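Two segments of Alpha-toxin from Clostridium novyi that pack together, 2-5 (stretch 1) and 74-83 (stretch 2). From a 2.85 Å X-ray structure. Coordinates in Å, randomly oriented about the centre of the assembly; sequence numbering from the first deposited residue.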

# COMPACT_ATOMS: atom_id res chain seq x y z
N LEU A 2 -24.33 -2.08 -25.56
CA LEU A 2 -24.36 -3.35 -24.77
C LEU A 2 -23.33 -4.33 -25.33
O LEU A 2 -22.45 -3.94 -26.12
CB LEU A 2 -25.77 -3.95 -24.82
CG LEU A 2 -26.36 -4.58 -23.53
CD1 LEU A 2 -27.84 -4.94 -23.72
CD2 LEU A 2 -25.59 -5.81 -23.07
N ILE A 3 -23.43 -5.59 -24.90
CA ILE A 3 -22.69 -6.71 -25.48
C ILE A 3 -23.38 -7.10 -26.79
O ILE A 3 -24.56 -6.76 -27.01
CB ILE A 3 -22.70 -7.94 -24.53
CG1 ILE A 3 -22.13 -7.59 -23.16
CG2 ILE A 3 -21.82 -9.04 -25.08
CD1 ILE A 3 -22.01 -8.81 -22.28
N THR A 4 -22.66 -7.82 -27.64
CA THR A 4 -23.16 -8.24 -28.95
C THR A 4 -24.35 -9.21 -28.86
O THR A 4 -24.59 -9.83 -27.83
CB THR A 4 -22.04 -8.85 -29.80
OG1 THR A 4 -21.52 -10.00 -29.14
CG2 THR A 4 -20.91 -7.84 -30.07
N ARG A 5 -25.10 -9.31 -29.96
CA ARG A 5 -26.28 -10.16 -30.03
C ARG A 5 -25.89 -11.64 -30.24
O ARG A 5 -24.81 -11.91 -30.76
CB ARG A 5 -27.19 -9.59 -31.12
CG ARG A 5 -27.86 -10.55 -32.09
CD ARG A 5 -28.01 -9.84 -33.45
NE ARG A 5 -29.08 -10.40 -34.29
CZ ARG A 5 -29.07 -10.38 -35.62
NH1 ARG A 5 -28.04 -9.86 -36.28
NH2 ARG A 5 -30.09 -10.91 -36.31
N ASN A 74 -12.01 -12.27 -28.42
CA ASN A 74 -12.53 -10.95 -28.78
C ASN A 74 -13.87 -10.68 -28.10
O ASN A 74 -14.13 -9.57 -27.65
CB ASN A 74 -12.71 -10.80 -30.29
CG ASN A 74 -11.39 -10.74 -31.05
OD1 ASN A 74 -10.33 -10.50 -30.47
ND2 ASN A 74 -11.46 -10.95 -32.36
N PHE A 75 -14.71 -11.70 -28.02
CA PHE A 75 -15.97 -11.59 -27.33
C PHE A 75 -15.74 -11.28 -25.86
O PHE A 75 -16.42 -10.43 -25.29
CB PHE A 75 -16.79 -12.88 -27.47
CG PHE A 75 -17.92 -12.99 -26.48
CD1 PHE A 75 -19.04 -12.16 -26.57
CD2 PHE A 75 -17.86 -13.92 -25.45
CE1 PHE A 75 -20.07 -12.26 -25.66
CE2 PHE A 75 -18.91 -14.04 -24.52
CZ PHE A 75 -20.01 -13.21 -24.63
N ARG A 76 -14.78 -11.98 -25.25
CA ARG A 76 -14.45 -11.78 -23.84
C ARG A 76 -14.02 -10.33 -23.59
O ARG A 76 -14.44 -9.73 -22.60
CB ARG A 76 -13.38 -12.76 -23.37
CG ARG A 76 -12.86 -12.48 -21.98
CD ARG A 76 -11.62 -13.28 -21.70
NE ARG A 76 -11.94 -14.55 -21.06
CZ ARG A 76 -11.27 -15.68 -21.25
NH1 ARG A 76 -10.25 -15.72 -22.09
NH2 ARG A 76 -11.65 -16.77 -20.62
N ASP A 77 -13.23 -9.77 -24.49
CA ASP A 77 -12.81 -8.38 -24.38
C ASP A 77 -13.97 -7.42 -24.24
O ASP A 77 -13.82 -6.37 -23.62
CB ASP A 77 -11.96 -7.98 -25.59
CG ASP A 77 -10.55 -8.56 -25.53
OD1 ASP A 77 -10.17 -9.19 -24.51
OD2 ASP A 77 -9.81 -8.37 -26.53
N SER A 78 -15.12 -7.77 -24.80
CA SER A 78 -16.29 -6.88 -24.74
C SER A 78 -16.99 -6.95 -23.39
O SER A 78 -17.73 -6.04 -23.03
CB SER A 78 -17.27 -7.14 -25.89
OG SER A 78 -17.83 -8.45 -25.83
N LEU A 79 -16.74 -8.03 -22.66
CA LEU A 79 -17.17 -8.13 -21.27
C LEU A 79 -16.47 -7.06 -20.42
O LEU A 79 -17.06 -6.51 -19.49
CB LEU A 79 -16.88 -9.52 -20.71
CG LEU A 79 -17.39 -10.74 -21.47
CD1 LEU A 79 -16.86 -12.01 -20.81
CD2 LEU A 79 -18.90 -10.77 -21.55
N TYR A 80 -15.21 -6.79 -20.74
CA TYR A 80 -14.42 -5.77 -20.07
C TYR A 80 -14.97 -4.39 -20.39
O TYR A 80 -15.09 -3.53 -19.51
CB TYR A 80 -12.96 -5.83 -20.51
CG TYR A 80 -12.25 -7.15 -20.27
CD1 TYR A 80 -12.60 -7.97 -19.19
CD2 TYR A 80 -11.20 -7.56 -21.09
CE1 TYR A 80 -11.95 -9.16 -18.96
CE2 TYR A 80 -10.54 -8.75 -20.86
CZ TYR A 80 -10.92 -9.54 -19.79
OH TYR A 80 -10.28 -10.73 -19.55
N SER A 81 -15.30 -4.16 -21.65
CA SER A 81 -15.88 -2.90 -22.08
C SER A 81 -17.24 -2.70 -21.46
O SER A 81 -17.67 -1.58 -21.22
CB SER A 81 -15.98 -2.83 -23.60
OG SER A 81 -14.70 -2.61 -24.17
N GLU A 82 -17.93 -3.81 -21.21
CA GLU A 82 -19.23 -3.77 -20.58
C GLU A 82 -19.06 -3.51 -19.09
O GLU A 82 -19.87 -2.82 -18.49
CB GLU A 82 -20.00 -5.07 -20.83
CG GLU A 82 -21.42 -5.08 -20.28
CD GLU A 82 -22.41 -4.28 -21.13
OE1 GLU A 82 -22.01 -3.64 -22.13
OE2 GLU A 82 -23.62 -4.31 -20.78
N LEU A 83 -17.99 -4.06 -18.51
CA LEU A 83 -17.66 -3.82 -17.11
C LEU A 83 -17.36 -2.33 -16.93
O LEU A 83 -17.90 -1.70 -16.03
CB LEU A 83 -16.45 -4.65 -16.69
CG LEU A 83 -16.29 -5.11 -15.24
CD1 LEU A 83 -15.09 -5.99 -15.13
CD2 LEU A 83 -16.12 -3.98 -14.30

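No hydrogen bond joins these two stretches, although serine, threonine and glutamate side chains all lie at their interface. The extended N-terminal segment is held against the helix by side-chain packing, and the polar atoms that reach the contact approach carbon or stay beyond bonding distance. The summed buried surface is modest, 284 Å², and much of it belongs to a single residue, I3.

I3 is the centre of the contact and is buried. Its CA-to-CB bond points sideways to the helix, yet chi1 in the m well and chi2 in t bring the end of the side chain nearer. The branching at CB lets it fill two places at once. CG2 of I3 lies 3.7 Å from CE1 of F75, while CD1 of I3 lies 3.7 Å from CD2 of L79, both at van der Waals distance. A beta-branched aliphatic chain suits this position because its methyl groups diverge and carry no polar atom that would need a partner.

The helix supplies the apolar surface through F75 and L79, two buried residues one turn apart. Neither points its CA-to-CB bond at the segment: that of F75 runs sideways and that of L79 runs away, but both side chains are long enough for their ends to come nearer. F75, with chi1 in t, brings its ring within reach of both I3 and T4, and L79, with chi1 in m and chi2 in t, contributes a methyl group.

Between them along the sequence stands S78, whose CA-to-CB bond points toward the segment. A small residue suits the place, since the CA atoms of I3 and S78 are only 6.4 Å apart. OG of S78 is 4.1 Å from CG2 of I3 and finds its partner within the helix instead, donating a very short hydrogen bond of 2.5 Å to O of F75. The hydroxyl is thereby satisfied by the backbone while it faces an aliphatic neighbour.

One turn further on, E82 also points toward the segment and gives up more surface to it than any other helix residue. With chi1 in t and chi2 in p, its aliphatic portion packs on isoleucine, CG of E82 lying 3.9 Å from CG1 of I3, while the carboxylate reaches L2 and the backbone of I3. OE2 of E82 meets CD2 of L2 at 3.4 Å, and OE1 of E82 stands 3.7 Å from N of I3, too far for a hydrogen bond. Glutamate thus combines methylenes for packing with a charged end at a partly exposed site. L2 itself is exposed; its CA-to-CB bond points away, but the end of its side chain comes nearer the helix.

At the other end, T4 directs its CA-to-CB bond toward the helix and sets OG1 at the edge of the F75 ring, 4.2 Å from CD1 of F75. Threonine suits this partly exposed position: it is small, and its hydroxyl can lie beside the ring edge without a bond to the helix. Beyond it R5 makes no contact.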